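Long-range contacts in peptide synthetase, module 7 (PDB 4TX3), which probably serves as a condensation-like domain of a nonribosomal peptide synthetase, in the assembly line of a glycopeptide antibiotic: residues Val63-Arg71 with Arg173-Ala181; Ser434-Gln445 with Ser455-Asp463. One frame throughout, in Å; residues are numbered along the deposited sequence.

Contact 1. Residues Val63-Arg71 with Arg173-Ala181; sequences VAARHEILR and RAPLALQFA
The CA atoms of Glu68 and Gln179 lie 6.3 Å apart, where the chain turns out of helix 53-66 at His67 and passes the start of helix 180-191. Gln179, at the N-cap position of that second helix, turns its amide across the turn: NE2 donates to Arg66 O (3.0 Å, 166°) while OE1 accepts from Glu68 N (2.9 Å), which lies above the amide plane. A bend at chi2 (-69°) lays the amide along this backbone, so both of its polar atoms are used. The carboxylate of Glu68 stacks on that amide with planes 25° apart, CD resting 3.3 Å from Gln179 CG, and its OE2 is salt-bridged to Arg13. Water 4 donates to Gln179 OE1 and accepts from the backbone N of Ile69 and of Phe180. Next to it, Ile69 CD1 sits over one face of the Phe180 ring as a CH-pi contact, 4.0 Å from the centroid. At the other end, the guanidinium groups of Arg66 and Arg173 lie flat on each other, centres 3.7 Å apart. Asp157 bridges the like-charged pair, OD2 pairing with Arg66 NE and His67 NE2, and OD1 with Arg173 NH1; an acidic side chain of another protein's chain also pairs with Arg173. Leu176 CD2 covers the opposite face of Arg66, 3.6 Å from NH2. Helix 148-166, the source of Asp157, packs under Val63 and His67, strand 84-85 borders Glu68 and Ala181, and helix 21-28 touches Ile69 and Phe180.

Contact 2. Residues Ser434-Gln445 with Ser455-Asp463; sequences SLARRLVRVLEQ and SDLDILLDD
Both terminal nitrogens of Arg441 converge on one carboxylate oxygen, Asp458 OD2, and reach it from the same face of the carboxylate plane, NH1 at 3.1 Å. The carboxylate stands almost upright on the guanidinium, planes 82° apart, in a salt bridge that ties the C-terminal tail of this condensation-type domain to helix 429-448. Bends at chi2 and chi3 (-131° and 45°) curl the arginine back to the tail, where NH1 also gives a weak bond to Leu460 O. The other oxygen, Asp458 OD1, accepts from Leu460 N at 3.1 Å, closing an Asx turn, so the one side chain both shapes the tail and holds it to the helix. With an alanine in place of Asp458, Arg441 would probably lose its charge partner and the Leu460 amide its acceptor, setting the turn free to open. Toward the C terminus, Leu461 wedges its two methyls between two more arginines: CD2 lies over the guanidinium face of Arg437 and 3.8 Å from its CB, while CD1 sits over the guanidinium of Arg438. At its edge each group also meets a backbone carbonyl. Arg438 NE donates in the carbonyl plane to Ile459 O (2.8 Å), its NH1 being held by Tyr276 of helix 261-278, and Arg437 NH2 donates to Asp462 O (3.0 Å); the accompanying salt bridge to the poorly ordered Asp462 carboxylate is longer. Farther back along the tail, Val442 and Leu457 meet through CG2 and CD1. Beside them the extended side chain of Gln445 grips the backbone of Asp458 twice: OE1 accepts from Asp458 N at 2.9 Å, and NE2 points to a lone pair of Asp458 O, 2.6 Å away.

From the N terminus, the chain runs through strand 40-49 and helix 53-66 into the first segment of contact 1, then makes a 101-residue excursion through strands 123-129 and 134-142 and helix 148-166 before 173-181 closes that loop at the start of helix 180-191. Contact 2 opens much later, on the final helix, 429-448, and closes after nine intervening residues as the tail folds back along it. The two contacts therefore follow in series, neither nested nor crossed. They lie on opposite sides of the chain's centre, about 48 Å apart between centres: contact 1 brings the end of helix 53-66 to the start of helix 180-191, and contact 2 lays the tail, up to Asp462, along helix 429-448.

Contact 1. Residues Val63-Arg71 with Arg173-Ala181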
loop_
_atom_site.group_PDB
_atom_site.type_symbol
_atom_site.label_atom_id
_atom_site.label_comp_id
_atom_site.label_asym_id
_atom_site.label_seq_id
_atom_site.Cartn_x
_atom_site.Cartn_y
_atom_site.Cartn_z
ATOM N N VAL B 63 5.840 -17.122 -10.002
ATOM C CA VAL B 63 6.300 -16.235 -8.957
ATOM C C VAL B 63 7.798 -16.411 -8.791
ATOM O O VAL B 63 8.523 -15.438 -8.588
ATOM C CB VAL B 63 5.583 -16.496 -7.635
ATOM C CG1 VAL B 63 6.247 -15.717 -6.476
ATOM C CG2 VAL B 63 4.114 -16.130 -7.774
ATOM N N ALA B 64 8.274 -17.647 -8.901
ATOM C CA ALA B 64 9.708 -17.886 -8.760
ATOM C C ALA B 64 10.434 -17.455 -10.019
ATOM O O ALA B 64 11.624 -17.113 -9.970
ATOM C CB ALA B 64 10.000 -19.359 -8.445
ATOM N N ALA B 65 9.733 -17.483 -11.151
ATOM C CA ALA B 65 10.336 -16.991 -12.390
ATOM C C ALA B 65 10.639 -15.507 -12.217
ATOM O O ALA B 65 11.707 -15.039 -12.585
ATOM C CB ALA B 65 9.428 -17.228 -13.592
ATOM N N ARG B 66 9.700 -14.789 -11.613
ATOM C CA ARG B 66 9.824 -13.353 -11.388
ATOM C C ARG B 66 10.931 -13.026 -10.378
ATOM O O ARG B 66 11.675 -12.063 -10.574
ATOM C CB ARG B 66 8.472 -12.800 -10.923
ATOM C CG ARG B 66 8.403 -11.315 -10.607
ATOM C CD ARG B 66 6.938 -10.919 -10.403
ATOM N NE ARG B 66 6.784 -9.622 -9.753
ATOM C CZ ARG B 66 6.840 -8.453 -10.389
ATOM N NH1 ARG B 66 7.042 -8.409 -11.704
ATOM N NH2 ARG B 66 6.687 -7.324 -9.708
ATOM N N HIS B 67 11.042 -13.834 -9.318
ATOM C CA HIS B 67 11.986 -13.593 -8.216
ATOM C C HIS B 67 13.103 -14.636 -8.141
ATOM O O HIS B 67 12.878 -15.750 -7.668
ATOM C CB HIS B 67 11.255 -13.581 -6.870
ATOM C CG HIS B 67 10.175 -12.551 -6.765
ATOM N ND1 HIS B 67 10.420 -11.254 -6.368
ATOM C CD2 HIS B 67 8.840 -12.632 -6.983
ATOM C CE1 HIS B 67 9.285 -10.575 -6.363
ATOM N NE2 HIS B 67 8.312 -11.387 -6.729
ATOM N N GLU B 68 14.307 -14.272 -8.569
ATOM C CA GLU B 68 15.436 -15.209 -8.581
ATOM C C GLU B 68 15.717 -15.894 -7.247
ATOM O O GLU B 68 16.084 -17.066 -7.218
ATOM C CB GLU B 68 16.708 -14.499 -9.033
ATOM C CG GLU B 68 16.736 -14.199 -10.504
ATOM C CD GLU B 68 17.894 -13.300 -10.883
ATOM O OE1 GLU B 68 18.716 -12.948 -9.993
ATOM O OE2 GLU B 68 17.968 -12.937 -12.078
ATOM N N ILE B 69 15.559 -15.167 -6.151
ATOM C CA ILE B 69 15.891 -15.742 -4.858
ATOM C C ILE B 69 15.062 -16.992 -4.522
ATOM O O ILE B 69 15.554 -17.865 -3.811
ATOM C CB ILE B 69 15.750 -14.707 -3.710
ATOM C CG1 ILE B 69 16.497 -15.230 -2.473
ATOM C CG2 ILE B 69 14.262 -14.320 -3.456
ATOM C CD1 ILE B 69 16.603 -14.245 -1.367
ATOM N N LEU B 70 13.839 -17.097 -5.059
ATOM C CA LEU B 70 13.011 -18.298 -4.890
ATOM C C LEU B 70 13.453 -19.511 -5.739
ATOM O O LEU B 70 12.931 -20.623 -5.572
ATOM C CB LEU B 70 11.560 -17.983 -5.226
ATOM C CG LEU B 70 10.811 -16.985 -4.355
ATOM C CD1 LEU B 70 9.362 -16.918 -4.813
ATOM C CD2 LEU B 70 10.915 -17.389 -2.903
ATOM N N ARG B 71 14.371 -19.300 -6.677
ATOM C CA ARG B 71 14.981 -20.413 -7.402
ATOM C C ARG B 71 16.492 -20.377 -7.167
ATOM O O ARG B 71 17.293 -20.680 -8.044
ATOM C CB ARG B 71 14.639 -20.373 -8.898
ATOM C CG ARG B 71 14.640 -18.987 -9.525
ATOM C CD ARG B 71 14.071 -19.022 -10.944
ATOM N NE ARG B 71 13.763 -17.695 -11.468
ATOM C CZ ARG B 71 14.634 -16.938 -12.135
ATOM N NH1 ARG B 71 15.871 -17.379 -12.356
ATOM N NH2 ARG B 71 14.272 -15.737 -12.579
ATOM N N ARG B 173 4.036 -9.140 -17.645
ATOM C CA ARG B 173 4.526 -8.140 -16.695
ATOM C C ARG B 173 5.897 -7.640 -17.075
ATOM O O ARG B 173 6.687 -8.377 -17.653
ATOM C CB ARG B 173 4.601 -8.698 -15.265
ATOM C CG ARG B 173 3.446 -9.600 -14.860
ATOM C CD ARG B 173 3.392 -9.769 -13.360
ATOM N NE ARG B 173 3.221 -8.486 -12.694
ATOM C CZ ARG B 173 3.304 -8.308 -11.382
ATOM N NH1 ARG B 173 3.570 -9.328 -10.579
ATOM N NH2 ARG B 173 3.131 -7.104 -10.876
ATOM N N ALA B 174 6.179 -6.390 -16.720
ATOM C CA ALA B 174 7.547 -5.878 -16.691
ATOM C C ALA B 174 8.378 -6.621 -15.633
ATOM O O ALA B 174 7.904 -6.871 -14.524
ATOM C CB ALA B 174 7.543 -4.379 -16.405
ATOM N N PRO B 175 9.624 -6.967 -15.972
ATOM C CA PRO B 175 10.556 -7.606 -15.025
ATOM C C PRO B 175 10.906 -6.702 -13.847
ATOM O O PRO B 175 10.757 -5.484 -13.966
ATOM C CB PRO B 175 11.792 -7.875 -15.879
ATOM C CG PRO B 175 11.710 -6.881 -17.001
ATOM C CD PRO B 175 10.247 -6.695 -17.278
ATOM N N LEU B 176 11.329 -7.274 -12.720
ATOM C CA LEU B 176 11.841 -6.453 -11.616
ATOM C C LEU B 176 13.009 -5.609 -12.114
ATOM O O LEU B 176 13.732 -6.014 -13.023
ATOM C CB LEU B 176 12.302 -7.315 -10.435
ATOM C CG LEU B 176 11.239 -8.097 -9.667
ATOM C CD1 LEU B 176 11.881 -8.956 -8.587
ATOM C CD2 LEU B 176 10.231 -7.140 -9.073
ATOM N N ALA B 177 13.194 -4.437 -11.535
ATOM C CA ALA B 177 14.361 -3.651 -11.878
ATOM C C ALA B 177 15.590 -4.285 -11.217
ATOM O O ALA B 177 16.642 -4.434 -11.836
ATOM C CB ALA B 177 14.182 -2.194 -11.445
ATOM N N LEU B 178 15.421 -4.689 -9.965
ATOM C CA LEU B 178 16.452 -5.371 -9.191
ATOM C C LEU B 178 16.058 -6.786 -8.811
ATOM O O LEU B 178 14.934 -7.020 -8.371
ATOM C CB LEU B 178 16.755 -4.591 -7.910
ATOM C CG LEU B 178 17.217 -3.155 -8.118
ATOM C CD1 LEU B 178 17.573 -2.577 -6.773
ATOM C CD2 LEU B 178 18.411 -3.125 -9.063
ATOM N N GLN B 179 16.990 -7.720 -8.977
ATOM C CA GLN B 179 16.919 -9.040 -8.339
ATOM C C GLN B 179 17.740 -9.054 -7.041
ATOM O O GLN B 179 18.603 -8.194 -6.851
ATOM C CB GLN B 179 17.422 -10.121 -9.291
ATOM C CG GLN B 179 16.566 -10.265 -10.521
ATOM C CD GLN B 179 15.195 -10.835 -10.217
ATOM O OE1 GLN B 179 14.982 -11.503 -9.185
ATOM N NE2 GLN B 179 14.251 -10.580 -11.118
ATOM N N PHE B 180 17.498 -10.022 -6.158
ATOM C CA PHE B 180 18.177 -10.009 -4.859
ATOM C C PHE B 180 19.702 -10.039 -4.975
ATOM O O PHE B 180 20.387 -9.471 -4.141
ATOM C CB PHE B 180 17.725 -11.167 -3.964
ATOM C CG PHE B 180 18.176 -11.008 -2.535
ATOM C CD1 PHE B 180 17.617 -10.024 -1.728
ATOM C CD2 PHE B 180 19.186 -11.794 -2.016
ATOM C CE1 PHE B 180 18.052 -9.840 -0.416
ATOM C CE2 PHE B 180 19.623 -11.623 -0.704
ATOM C CZ PHE B 180 19.052 -10.650 0.099
ATOM N N ALA B 181 20.226 -10.698 -6.007
ATOM C CA ALA B 181 21.672 -10.763 -6.233
ATOM C C ALA B 181 22.281 -9.366 -6.406
ATOM O O ALA B 181 23.444 -9.138 -6.037
ATOM C CB ALA B 181 21.982 -11.626 -7.461
HETATM O O HOH W 1 11.424 -10.140 -12.734
HETATM O O HOH W 2 5.988 -5.900 -13.127
HETATM O O HOH W 3 18.868 -12.979 -7.089
HETATM O O HOH W 4 15.364 -12.154 -6.313
#

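Contact 2. Residues Ser434-Gln445 with Ser455-Asp463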
loop_
_atom_site.group_PDB
_atom_site.type_symbol
_atom_site.label_atom_id
_atom_site.label_comp_id
_atom_site.label_asym_id
_atom_site.label_seq_id
_atom_site.Cartn_x
_atom_site.Cartn_y
_atom_site.Cartn_z
ATOM N N SER B 434 2.949 -13.363 33.489
ATOM C CA SER B 434 3.310 -12.339 34.462
ATOM C C SER B 434 4.024 -11.159 33.806
ATOM O O SER B 434 3.692 -9.992 34.048
ATOM C CB SER B 434 4.206 -12.931 35.545
ATOM O OG SER B 434 3.569 -14.013 36.178
ATOM N N LEU B 435 5.011 -11.478 32.980
ATOM C CA LEU B 435 5.721 -10.470 32.221
ATOM C C LEU B 435 4.781 -9.636 31.390
ATOM O O LEU B 435 4.860 -8.410 31.421
ATOM C CB LEU B 435 6.765 -11.109 31.308
ATOM C CG LEU B 435 8.199 -11.024 31.816
ATOM C CD1 LEU B 435 9.095 -11.840 30.911
ATOM C CD2 LEU B 435 8.656 -9.563 31.907
ATOM N N ALA B 436 3.895 -10.296 30.647
ATOM C CA ALA B 436 2.950 -9.583 29.791
ATOM C C ALA B 436 2.058 -8.689 30.624
ATOM O O ALA B 436 1.889 -7.504 30.306
ATOM C CB ALA B 436 2.120 -10.547 28.968
ATOM N N ARG B 437 1.502 -9.235 31.700
ATOM C CA ARG B 437 0.610 -8.443 32.550
ATOM C C ARG B 437 1.340 -7.289 33.255
ATOM O O ARG B 437 0.784 -6.195 33.419
ATOM C CB ARG B 437 -0.096 -9.347 33.568
ATOM C CG ARG B 437 -1.198 -10.207 32.938
ATOM C CD ARG B 437 -1.688 -11.322 33.858
ATOM N NE ARG B 437 -2.459 -10.812 34.986
ATOM C CZ ARG B 437 -2.479 -11.374 36.193
ATOM N NH1 ARG B 437 -1.755 -12.465 36.436
ATOM N NH2 ARG B 437 -3.215 -10.835 37.162
ATOM N N ARG B 438 2.586 -7.511 33.660
ATOM C CA ARG B 438 3.350 -6.437 34.293
ATOM C C ARG B 438 3.683 -5.315 33.298
ATOM O O ARG B 438 3.648 -4.129 33.654
ATOM C CB ARG B 438 4.612 -7.000 34.943
ATOM C CG ARG B 438 4.317 -7.478 36.339
ATOM C CD ARG B 438 5.293 -8.501 36.857
ATOM N NE ARG B 438 4.927 -8.895 38.215
ATOM C CZ ARG B 438 5.385 -9.981 38.834
ATOM N NH1 ARG B 438 6.233 -10.800 38.219
ATOM N NH2 ARG B 438 4.992 -10.255 40.073
ATOM N N LEU B 439 3.954 -5.673 32.046
ATOM C CA LEU B 439 4.239 -4.653 31.049
ATOM C C LEU B 439 3.011 -3.769 30.865
ATOM O O LEU B 439 3.138 -2.539 30.760
ATOM C CB LEU B 439 4.692 -5.265 29.714
ATOM C CG LEU B 439 4.867 -4.210 28.609
ATOM C CD1 LEU B 439 5.933 -3.157 28.953
ATOM C CD2 LEU B 439 5.169 -4.852 27.267
ATOM N N VAL B 440 1.821 -4.376 30.859
ATOM C CA VAL B 440 0.582 -3.589 30.783
ATOM C C VAL B 440 0.438 -2.671 32.000
ATOM O O VAL B 440 0.082 -1.494 31.868
ATOM C CB VAL B 440 -0.674 -4.493 30.665
ATOM C CG1 VAL B 440 -1.948 -3.660 30.725
ATOM C CG2 VAL B 440 -0.628 -5.305 29.375
ATOM N N ARG B 441 0.742 -3.205 33.184
ATOM C CA ARG B 441 0.668 -2.408 34.407
ATOM C C ARG B 441 1.647 -1.243 34.384
ATOM O O ARG B 441 1.273 -0.114 34.728
ATOM C CB ARG B 441 0.900 -3.284 35.635
ATOM C CG ARG B 441 -0.228 -4.296 35.832
ATOM C CD ARG B 441 -0.785 -4.319 37.258
ATOM N NE ARG B 441 -1.031 -2.997 37.848
ATOM C CZ ARG B 441 -0.585 -2.633 39.055
ATOM N NH1 ARG B 441 0.144 -3.487 39.789
ATOM N NH2 ARG B 441 -0.852 -1.415 39.531
ATOM N N VAL B 442 2.882 -1.501 33.954
ATOM C CA VAL B 442 3.864 -0.427 33.864
ATOM C C VAL B 442 3.370 0.637 32.908
ATOM O O VAL B 442 3.436 1.825 33.207
ATOM C CB VAL B 442 5.256 -0.944 33.401
ATOM C CG1 VAL B 442 6.163 0.211 32.997
ATOM C CG2 VAL B 442 5.887 -1.784 34.479
ATOM N N LEU B 443 2.855 0.209 31.764
ATOM C CA LEU B 443 2.316 1.159 30.785
ATOM C C LEU B 443 1.136 1.978 31.340
ATOM O O LEU B 443 1.044 3.183 31.087
ATOM C CB LEU B 443 1.910 0.429 29.506
ATOM C CG LEU B 443 3.152 -0.006 28.714
ATOM C CD1 LEU B 443 2.857 -1.202 27.863
ATOM C CD2 LEU B 443 3.689 1.139 27.866
ATOM N N GLU B 444 0.260 1.364 32.128
ATOM C CA GLU B 444 -0.826 2.142 32.747
ATOM C C GLU B 444 -0.320 3.216 33.737
ATOM O O GLU B 444 -0.649 4.404 33.587
ATOM C CB GLU B 444 -1.808 1.211 33.447
ATOM C CG GLU B 444 -2.551 0.285 32.496
ATOM C CD GLU B 444 -3.229 -0.874 33.212
ATOM O OE1 GLU B 444 -2.869 -1.151 34.382
ATOM O OE2 GLU B 444 -4.127 -1.507 32.611
ATOM N N GLN B 445 0.482 2.807 34.726
ATOM C CA GLN B 445 1.053 3.731 35.722
ATOM C C GLN B 445 1.793 4.898 35.091
ATOM O O GLN B 445 1.669 6.050 35.500
ATOM C CB GLN B 445 2.021 2.995 36.657
ATOM C CG GLN B 445 1.439 1.761 37.286
ATOM C CD GLN B 445 2.489 0.923 37.979
ATOM O OE1 GLN B 445 3.425 1.446 38.593
ATOM N NE2 GLN B 445 2.347 -0.393 37.875
ATOM N N SER B 455 11.928 2.677 40.646
ATOM C CA SER B 455 11.772 2.144 41.996
ATOM C C SER B 455 10.348 2.285 42.566
ATOM O O SER B 455 9.994 1.580 43.508
ATOM C CB SER B 455 12.751 2.837 42.942
ATOM O OG SER B 455 12.424 4.214 43.051
ATOM N N ASP B 456 9.558 3.205 42.017
ATOM C CA ASP B 456 8.161 3.349 42.413
ATOM C C ASP B 456 7.180 2.557 41.551
ATOM O O ASP B 456 5.982 2.735 41.702
ATOM C CB ASP B 456 7.697 4.810 42.360
ATOM C CG ASP B 456 8.687 5.776 42.956
ATOM O OD1 ASP B 456 9.349 5.420 43.970
ATOM O OD2 ASP B 456 8.755 6.918 42.412
ATOM N N LEU B 457 7.667 1.735 40.625
ATOM C CA LEU B 457 6.769 0.962 39.770
ATOM C C LEU B 457 6.144 -0.175 40.575
ATOM O O LEU B 457 6.845 -0.956 41.220
ATOM C CB LEU B 457 7.502 0.404 38.548
ATOM C CG LEU B 457 8.037 1.401 37.513
ATOM C CD1 LEU B 457 8.678 0.676 36.338
ATOM C CD2 LEU B 457 6.973 2.384 37.019
ATOM N N ASP B 458 4.819 -0.248 40.550
ATOM C CA ASP B 458 4.102 -1.334 41.193
ATOM C C ASP B 458 3.948 -2.507 40.225
ATOM O O ASP B 458 3.335 -2.382 39.172
ATOM C CB ASP B 458 2.738 -0.852 41.681
ATOM C CG ASP B 458 1.943 -1.950 42.385
ATOM O OD1 ASP B 458 2.563 -2.896 42.922
ATOM O OD2 ASP B 458 0.692 -1.870 42.391
ATOM N N ILE B 459 4.522 -3.645 40.578
ATOM C CA ILE B 459 4.424 -4.830 39.745
ATOM C C ILE B 459 3.708 -5.957 40.478
ATOM O O ILE B 459 3.789 -7.123 40.075
ATOM C CB ILE B 459 5.804 -5.337 39.320
ATOM C CG1 ILE B 459 6.588 -5.762 40.562
ATOM C CG2 ILE B 459 6.532 -4.277 38.528
ATOM C CD1 ILE B 459 7.905 -6.369 40.275
ATOM N N LEU B 460 3.037 -5.619 41.572
ATOM C CA LEU B 460 2.241 -6.603 42.279
ATOM C C LEU B 460 1.105 -7.035 41.373
ATOM O O LEU B 460 0.404 -6.189 40.818
ATOM C CB LEU B 460 1.701 -6.038 43.592
ATOM C CG LEU B 460 0.889 -7.061 44.389
ATOM C CD1 LEU B 460 1.811 -8.144 44.933
ATOM C CD2 LEU B 460 0.097 -6.392 45.500
ATOM N N LEU B 461 0.940 -8.342 41.194
ATOM C CA LEU B 461 -0.150 -8.861 40.374
ATOM C C LEU B 461 -1.213 -9.564 41.220
ATOM O O LEU B 461 -0.887 -10.413 42.066
ATOM C CB LEU B 461 0.379 -9.831 39.311
ATOM C CG LEU B 461 1.149 -9.307 38.106
ATOM C CD1 LEU B 461 1.747 -10.483 37.339
ATOM C CD2 LEU B 461 0.264 -8.437 37.214
ATOM N N ASP B 462 -2.476 -9.204 40.977
ATOM C CA ASP B 462 -3.645 -9.871 41.569
ATOM C C ASP B 462 -3.754 -11.324 41.083
ATOM O O ASP B 462 -3.206 -11.678 40.035
ATOM C CB ASP B 462 -4.927 -9.108 41.218
ATOM C CG ASP B 462 -4.931 -8.594 39.765
ATOM O OD1 ASP B 462 -3.836 -8.253 39.252
ATOM O OD2 ASP B 462 -6.015 -8.554 39.126
ATOM N N ASP B 463 -4.443 -12.179 41.836
ATOM C CA ASP B 463 -4.622 -13.572 41.415
ATOM C C ASP B 463 -6.095 -13.895 41.217
ATOM O O ASP B 463 -6.570 -14.929 41.677
ATOM C CB ASP B 463 -4.009 -14.531 42.436
#